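Local atomic coordinates of oxidoreductase, 2OG-Fe(II) oxygenase family (Burkholderia pseudomallei, PDB entry 6N1F), a protein that probably acts as an iron-dependent oxidoreductase of the 2-oxoglutarate-Fe(II) oxygenase family, and binds an iron(III) ion. Residues 37-42 with 49-54; 179-184 with 201-206. One frame throughout, in Å; residues are numbered along the deposited sequence. Where two conformers were deposited one is given.

In the fold
From the N terminus the chain runs through strand 27-29 and helix 36-45, turns, and enters strand 48-51; interaction 1 closes that short helix-to-strand loop. Interaction 2 opens much later, joining 179-184 to 201-206 around an excursion that includes strand 191-193, so the two contacts follow in series and neither nest nor cross. They nevertheless meet, because strands 48-51 and 200-204 are antiparallel neighbours at one margin of the large sheet, where Val49 O probably accepts a hydrogen bond from Val202 N. Interaction 1 lays the helix against this margin, and interaction 2 ties the large sheet to the smaller four-stranded one, as in a double-stranded beta-helix.

Interaction 1. Residues 37-42 with 49-54; sequences ADYAAQ and VMLPAY
Tyr39 and Leu51 show how an aromatic residue of a helix can lie against the edge strand of a sheet. Helix 37-42 runs roughly antiparallel to strand 49-51, at 150°, with a closest approach of 8.5 Å between their axes. Tyr39, the first helical residue to reach across, swings its CG anti to its own carbonyl carbon (chi1 -55°). One ring face thereby receives a single methyl, Leu51 CD2, which lies over the ring centre 3.6 Å from the centroid of the Tyr39 ring and makes a CH-pi contact. That methyl is only 14° off the ring normal, so it meets the pi face and not the rim. Farther out, the phenol oxygen Tyr39 OH comes no nearer than 4.3 Å to Pro52 CD, a marginal touch. The same tyrosine also contributes its backbone: its carbonyl O lies 3.9 Å from Val49 CG1. Phe125 and Met129 of helix 120-130 pack on Leu51, and Met129 also touches Tyr39.

One turn later, Gln42 extends from the helix and passes its amide across the Val49 side chain at a slant. Gln42 OE1 approaches Val49 CG2 at 3.4 Å, and Gln42 OE1 also accepts a hydrogen bond from Asn32 ND2. The other end of the amide works through water: Gln42 NE2 gives a hydrogen bond of 3.1 Å to water 1, which also accepts one of 3.1 Å from Met50 N.

With partners at both OE1 and NE2, the amide is probably restrained in its rotation. The direct contacts are van der Waals touches in two parts, Leu51 on the Tyr39 ring and Val49 against Gln42 and the Tyr39 carbonyl, whereas polar links run indirectly, through a bridging water and through Asn32.

Interaction 2. Residues 179-184 with 201-206; sequences GEFVVH and IVTSCA
Phe181 reaches from its strand toward both Ile201 and Thr203, illustrating how side chains fill the space between two facing sheets. The segments 181-184 and 201-204 run nearly parallel at 20°, but their axes stay 9.9 Å apart, the spacing of layers facing each other and not of neighbours in one sheet. The phenylalanine spans this gap with CG anti to the backbone N (chi1 179°), which sends the ring across to the other strand. Ile201 meets it with two branches: CG2 sits 3.9 Å from Phe181 CE2, and CD1 lies 3.9 Å from Phe181 CB, nearer the root of the side chain. At the far end, Thr203 CG2 comes within 3.8 Å of Phe181 CZ.

Thr203 divides its branches by polarity. Its hydroxyl stands anti to the backbone N and is hydrogen-bonded to Thr48 OG1 in the neighbouring strand, leaving the methyl to meet the ring atoms obliquely, as Ile201 CG2 does. Val183 adds a looser touch, with CG2 4.2 Å from Thr203 OG1.

Phe181 also meets the ring of His209, an iron ligand, with planes at about 40°, and the Phe181 side chain is about 6 Å from the iron. The contact is thus an apolar layer between two sheets that extends to the metal site, probably helping to position His209 through packing.

Interaction 1. Residues 37-42 with 49-54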
ATOM      1  N   ALA A  37       8.194 -17.567  -5.037  1.00 30.62           N
ATOM      2  CA  ALA A  37       9.638 -17.549  -4.818  1.00 36.19           C
ATOM      3  C   ALA A  37      10.272 -16.296  -5.412  1.00 37.14           C
ATOM      4  O   ALA A  37      11.184 -15.711  -4.815  1.00 29.47           O
ATOM      5  CB  ALA A  37      10.280 -18.795  -5.418  1.00 32.90           C
ATOM      6  N   ASP A  38       9.789 -15.867  -6.583  1.00 26.35           N
ATOM      7  CA  ASP A  38      10.302 -14.653  -7.218  1.00 26.75           C
ATOM      8  C   ASP A  38       9.818 -13.402  -6.499  1.00 24.18           C
ATOM      9  O   ASP A  38      10.600 -12.468  -6.280  1.00 25.99           O
ATOM     10  CB  ASP A  38       9.887 -14.615  -8.695  1.00 25.80           C
ATOM     11  CG  ASP A  38      10.227 -15.904  -9.427  1.00 32.26           C
ATOM     12  OD1 ASP A  38      11.431 -16.254  -9.498  1.00 33.34           O
ATOM     13  OD2 ASP A  38       9.288 -16.576  -9.911  1.00 35.91           O
ATOM     14  N   TYR A  39       8.527 -13.344  -6.148  1.00 20.57           N
ATOM     15  CA  TYR A  39       8.013 -12.177  -5.435  1.00 23.96           C
ATOM     16  C   TYR A  39       8.797 -11.917  -4.148  1.00 25.78           C
ATOM     17  O   TYR A  39       9.240 -10.789  -3.895  1.00 23.02           O
ATOM     18  CB  TYR A  39       6.535 -12.345  -5.102  1.00 20.90           C
ATOM     19  CG  TYR A  39       5.621 -12.654  -6.256  1.00 28.12           C
ATOM     20  CD1 TYR A  39       5.960 -12.311  -7.554  1.00 27.29           C
ATOM     21  CD2 TYR A  39       4.409 -13.296  -6.036  1.00 25.46           C
ATOM     22  CE1 TYR A  39       5.120 -12.585  -8.593  1.00 26.86           C
ATOM     23  CE2 TYR A  39       3.563 -13.587  -7.066  1.00 20.05           C
ATOM     24  CZ  TYR A  39       3.915 -13.227  -8.340  1.00 23.89           C
ATOM     25  OH  TYR A  39       3.067 -13.508  -9.365  1.00 22.08           O
ATOM     26  N   ALA A  40       8.961 -12.948  -3.311  1.00 24.11           N
ATOM     27  CA  ALA A  40       9.632 -12.753  -2.026  1.00 23.33           C
ATOM     28  C   ALA A  40      11.107 -12.413  -2.210  1.00 27.03           C
ATOM     29  O   ALA A  40      11.672 -11.634  -1.434  1.00 26.01           O
ATOM     30  CB  ALA A  40       9.477 -14.000  -1.157  1.00 35.16           C
ATOM     31  N   ALA A  41      11.754 -12.999  -3.223  1.00 27.94           N
ATOM     32  CA  ALA A  41      13.166 -12.712  -3.459  1.00 29.42           C
ATOM     33  C   ALA A  41      13.380 -11.264  -3.902  1.00 26.58           C
ATOM     34  O   ALA A  41      14.355 -10.626  -3.493  1.00 26.17           O
ATOM     35  CB  ALA A  41      13.730 -13.683  -4.492  1.00 27.31           C
ATOM     36  N   GLN A  42      12.484 -10.723  -4.736  1.00 30.93           N
ATOM     37  CA  GLN A  42      12.634  -9.325  -5.143  1.00 25.90           C
ATOM     38  C   GLN A  42      12.390  -8.390  -3.974  1.00 28.30           C
ATOM     39  O   GLN A  42      13.093  -7.382  -3.819  1.00 24.77           O
ATOM     40  CB  GLN A  42      11.684  -8.969  -6.289  1.00 21.19           C
ATOM     41  CG  GLN A  42      12.095  -7.664  -6.978  1.00 25.09           C
ATOM     42  CD  GLN A  42      11.126  -7.204  -8.039  1.00 27.81           C
ATOM     43  OE1 GLN A  42      10.492  -8.002  -8.714  1.00 22.62           O
ATOM     44  NE2 GLN A  42      11.006  -5.891  -8.191  1.00 32.55           N
ATOM     45  N   VAL A  49       8.393  -4.858  -4.674  1.00 21.88           N
ATOM     46  CA  VAL A  49       7.969  -5.697  -5.784  1.00 16.91           C
ATOM     47  C   VAL A  49       6.560  -5.280  -6.188  1.00 15.99           C
ATOM     48  O   VAL A  49       5.744  -4.914  -5.335  1.00 24.31           O
ATOM     49  CB  VAL A  49       8.056  -7.187  -5.402  1.00 25.26           C
ATOM     50  CG1 VAL A  49       7.070  -7.513  -4.273  1.00 23.32           C
ATOM     51  CG2 VAL A  49       7.809  -8.050  -6.604  1.00 30.78           C
HETATM   52  N   MSE A  50       6.292  -5.297  -7.494  1.00 15.63           N
HETATM   53  CA  MSE A  50       4.961  -5.008  -8.050  1.00 15.07           C
HETATM   54  C   MSE A  50       4.365  -6.277  -8.639  1.00 20.91           C
HETATM   55  O   MSE A  50       4.960  -6.912  -9.513  1.00 22.90           O
HETATM   56  CB  MSE A  50       5.025  -3.921  -9.141  1.00 17.53           C
HETATM   57  CG  MSE A  50       3.683  -3.545  -9.705  1.00 22.37           C
HETATM   58 SE   MSE A  50       3.794  -1.825 -10.639  1.00 32.38          SE
HETATM   59  CE  MSE A  50       5.060  -2.314 -12.071  1.00 20.87           C
ATOM     60  N   LEU A  51       3.187  -6.641  -8.163  1.00 19.72           N
ATOM     61  CA  LEU A  51       2.565  -7.862  -8.647  1.00 16.94           C
ATOM     62  C   LEU A  51       1.582  -7.537  -9.767  1.00 22.50           C
ATOM     63  O   LEU A  51       0.922  -6.493  -9.725  1.00 21.24           O
ATOM     64  CB  LEU A  51       1.839  -8.568  -7.507  1.00 14.62           C
ATOM     65  CG  LEU A  51       2.642  -8.662  -6.205  1.00 23.64           C
ATOM     66  CD1 LEU A  51       1.760  -9.152  -5.049  1.00 23.00           C
ATOM     67  CD2 LEU A  51       3.866  -9.552  -6.368  1.00 25.76           C
ATOM     68  N   PRO A  52       1.456  -8.369 -10.796  1.00 20.36           N
ATOM     69  CA  PRO A  52       0.534  -8.047 -11.889  1.00 18.09           C
ATOM     70  C   PRO A  52      -0.901  -8.347 -11.495  1.00 22.30           C
ATOM     71  O   PRO A  52      -1.183  -9.171 -10.619  1.00 20.65           O
ATOM     72  CB  PRO A  52       0.997  -8.963 -13.027  1.00 18.54           C
ATOM     73  CG  PRO A  52       1.605 -10.157 -12.330  1.00 20.33           C
ATOM     74  CD  PRO A  52       2.164  -9.645 -11.010  1.00 24.33           C
ATOM     75  N   ALA A  53      -1.818  -7.652 -12.154  1.00 17.28           N
ATOM     76  CA  ALA A  53      -3.232  -7.999 -12.034  1.00 21.50           C
ATOM     77  C   ALA A  53      -3.476  -9.344 -12.718  1.00 21.01           C
ATOM     78  O   ALA A  53      -3.037  -9.545 -13.853  1.00 23.19           O
ATOM     79  CB  ALA A  53      -4.085  -6.902 -12.672  1.00 16.44           C
ATOM     80  N   TYR A  54      -4.163 -10.283 -12.057  1.00 17.24           N
ATOM     81  CA  TYR A  54      -4.801 -10.137 -10.774  1.00 16.29           C
ATOM     82  C   TYR A  54      -4.354 -11.249  -9.832  1.00 16.50           C
ATOM     83  O   TYR A  54      -5.176 -12.041  -9.373  1.00 17.33           O
ATOM     84  CB  TYR A  54      -6.320 -10.202 -10.958  1.00 17.19           C
ATOM     85  CG  TYR A  54      -6.855  -9.100 -11.844  1.00 25.96           C
ATOM     86  CD1 TYR A  54      -7.271  -7.900 -11.293  1.00 17.86           C
ATOM     87  CD2 TYR A  54      -6.949  -9.261 -13.228  1.00 24.27           C
ATOM     88  CE1 TYR A  54      -7.760  -6.884 -12.074  1.00 18.66           C
ATOM     89  CE2 TYR A  54      -7.439  -8.237 -14.030  1.00 22.92           C
ATOM     90  CZ  TYR A  54      -7.850  -7.057 -13.441  1.00 21.22           C
ATOM     91  OH  TYR A  54      -8.340  -6.034 -14.211  1.00 26.03           O
TER
HETATM   92  O   HOH W   1       8.337  -5.848  -9.757  1.00 22.93           O

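Interaction 2. Residues 179-184 with 201-206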
ATOM      1  N   GLY A 179       2.365   9.828 -11.554  1.00 37.59           N
ATOM      2  CA  GLY A 179       1.993   9.101 -10.348  1.00 29.85           C
ATOM      3  C   GLY A 179       2.836   7.879 -10.043  1.00 27.63           C
ATOM      4  O   GLY A 179       2.337   6.920  -9.430  1.00 27.22           O
ATOM      5  N   GLU A 180       4.105   7.879 -10.442  1.00 28.45           N
ATOM      6  CA  GLU A 180       4.950   6.733 -10.150  1.00 26.86           C
ATOM      7  C   GLU A 180       5.253   6.632  -8.657  1.00 26.09           C
ATOM      8  O   GLU A 180       5.457   7.630  -7.961  1.00 24.99           O
ATOM      9  CB  GLU A 180       6.248   6.792 -10.943  1.00 28.76           C
ATOM     10  CG  GLU A 180       6.070   6.741 -12.457  1.00 31.51           C
ATOM     11  CD  GLU A 180       5.873   8.114 -13.052  1.00 43.39           C
ATOM     12  OE1 GLU A 180       5.724   9.070 -12.255  1.00 42.02           O
ATOM     13  OE2 GLU A 180       5.875   8.243 -14.302  1.00 44.57           O
ATOM     14  N   PHE A 181       5.262   5.405  -8.168  1.00 14.60           N
ATOM     15  CA  PHE A 181       5.725   5.116  -6.825  1.00 18.07           C
ATOM     16  C   PHE A 181       7.238   4.921  -6.895  1.00 24.53           C
ATOM     17  O   PHE A 181       7.713   4.006  -7.574  1.00 23.14           O
ATOM     18  CB  PHE A 181       5.000   3.876  -6.299  1.00 15.49           C
ATOM     19  CG  PHE A 181       5.410   3.487  -4.947  1.00 21.61           C
ATOM     20  CD1 PHE A 181       4.910   4.159  -3.849  1.00 27.61           C
ATOM     21  CD2 PHE A 181       6.322   2.461  -4.756  1.00 19.88           C
ATOM     22  CE1 PHE A 181       5.315   3.814  -2.581  1.00 26.66           C
ATOM     23  CE2 PHE A 181       6.713   2.105  -3.490  1.00 21.54           C
ATOM     24  CZ  PHE A 181       6.215   2.790  -2.401  1.00 27.44           C
ATOM     25  N   VAL A 182       7.999   5.798  -6.231  1.00 20.50           N
ATOM     26  CA  VAL A 182       9.454   5.783  -6.312  1.00 18.07           C
ATOM     27  C   VAL A 182      10.044   5.529  -4.935  1.00 25.38           C
ATOM     28  O   VAL A 182       9.760   6.271  -3.988  1.00 26.06           O
ATOM     29  CB  VAL A 182      10.000   7.095  -6.887  1.00 18.21           C
ATOM     30  CG1 VAL A 182      11.494   6.984  -7.056  1.00 25.00           C
ATOM     31  CG2 VAL A 182       9.316   7.403  -8.215  1.00 16.91           C
ATOM     32  N   VAL A 183      10.908   4.512  -4.846  1.00 20.68           N
ATOM     33  CA  VAL A 183      11.655   4.163  -3.644  1.00 22.76           C
ATOM     34  C   VAL A 183      13.096   4.615  -3.806  1.00 30.11           C
ATOM     35  O   VAL A 183      13.702   4.420  -4.871  1.00 26.27           O
ATOM     36  CB  VAL A 183      11.606   2.645  -3.380  1.00 28.73           C
ATOM     37  CG1 VAL A 183      12.313   2.304  -2.078  1.00 31.17           C
ATOM     38  CG2 VAL A 183      10.182   2.142  -3.388  1.00 24.82           C
ATOM     39  N   HIS A 184      13.660   5.179  -2.734  1.00 28.56           N
ATOM     40  CA  HIS A 184      15.015   5.726  -2.708  1.00 30.41           C
ATOM     41  C   HIS A 184      15.869   5.013  -1.661  1.00 33.72           C
ATOM     42  O   HIS A 184      16.198   5.586  -0.613  1.00 38.42           O
ATOM     43  CB  HIS A 184      14.981   7.225  -2.424  1.00 30.10           C
ATOM     44  CG  HIS A 184      14.302   8.022  -3.493  1.00 28.06           C
ATOM     45  ND1 HIS A 184      15.001   8.779  -4.403  1.00 31.17           N
ATOM     46  CD2 HIS A 184      12.996   8.170  -3.804  1.00 28.45           C
ATOM     47  CE1 HIS A 184      14.155   9.365  -5.229  1.00 27.42           C
ATOM     48  NE2 HIS A 184      12.931   9.014  -4.887  1.00 26.17           N
ATOM     49  N   ILE A 201       1.612  -3.243  -5.086  1.00 18.63           N
ATOM     50  CA  ILE A 201       3.001  -3.005  -4.724  1.00 19.13           C
ATOM     51  C   ILE A 201       3.172  -3.432  -3.272  1.00 20.96           C
ATOM     52  O   ILE A 201       2.308  -3.156  -2.430  1.00 16.74           O
ATOM     53  CB  ILE A 201       3.394  -1.526  -4.958  1.00 16.77           C
ATOM     54  CG1 ILE A 201       3.309  -1.200  -6.456  1.00 20.74           C
ATOM     55  CG2 ILE A 201       4.822  -1.208  -4.422  1.00 14.67           C
ATOM     56  CD1 ILE A 201       3.423   0.304  -6.843  1.00 19.62           C
ATOM     57  N   VAL A 202       4.233  -4.182  -2.994  1.00 22.74           N
ATOM     58  CA  VAL A 202       4.614  -4.551  -1.637  1.00 24.35           C
ATOM     59  C   VAL A 202       5.994  -3.976  -1.413  1.00 22.82           C
ATOM     60  O   VAL A 202       6.879  -4.139  -2.259  1.00 27.03           O
ATOM     61  CB  VAL A 202       4.615  -6.076  -1.423  1.00 23.80           C
ATOM     62  CG1 VAL A 202       4.928  -6.395   0.031  1.00 24.20           C
ATOM     63  CG2 VAL A 202       3.271  -6.681  -1.823  1.00 17.53           C
ATOM     64  N   THR A 203       6.171  -3.249  -0.322  1.00 26.87           N
ATOM     65  CA  THR A 203       7.456  -2.600  -0.131  1.00 27.70           C
ATOM     66  C   THR A 203       7.813  -2.596   1.346  1.00 30.15           C
ATOM     67  O   THR A 203       6.935  -2.573   2.213  1.00 25.47           O
ATOM     68  CB  THR A 203       7.461  -1.173  -0.739  1.00 21.80           C
ATOM     69  OG1 THR A 203       8.734  -0.566  -0.502  1.00 28.05           O
ATOM     70  CG2 THR A 203       6.385  -0.301  -0.137  1.00 24.46           C
ATOM     71  N   SER A 204       9.118  -2.692   1.615  1.00 32.17           N
ATOM     72  CA  SER A 204       9.634  -2.597   2.974  0.71 28.74           C
ATOM     73  C   SER A 204       9.666  -1.145   3.426  1.00 32.39           C
ATOM     74  O   SER A 204      10.120  -0.264   2.693  1.00 43.58           O
ATOM     75  CB  SER A 204      11.041  -3.182   3.065  0.71 31.79           C
ATOM     76  OG  SER A 204      11.589  -2.957   4.359  0.71 36.78           O
ATOM     77  N   CYS A 205       9.200  -0.902   4.644  1.00 34.84           N
ATOM     78  CA  CYS A 205       9.125   0.450   5.192  1.00 42.78           C
ATOM     79  C   CYS A 205      10.485   0.999   5.615  1.00 47.86           C
ATOM     80  O   CYS A 205      10.547   2.085   6.208  1.00 51.20           O
ATOM     81  CB  CYS A 205       8.148   0.478   6.373  1.00 46.68           C
ATOM     82  SG  CYS A 205       6.459  -0.054   5.939  1.00 46.18           S
ATOM     83  N   ALA A 206      11.566   0.278   5.320  1.00 44.80           N
ATOM     84  CA  ALA A 206      12.917   0.717   5.639  1.00 44.43           C
ATOM     85  C   ALA A 206      13.444   1.775   4.683  1.00 39.68           C
ATOM     86  O   ALA A 206      14.456   2.410   4.991  1.00 42.26           O
ATOM     87  CB  ALA A 206      13.874  -0.478   5.630  1.00 43.73           C
TER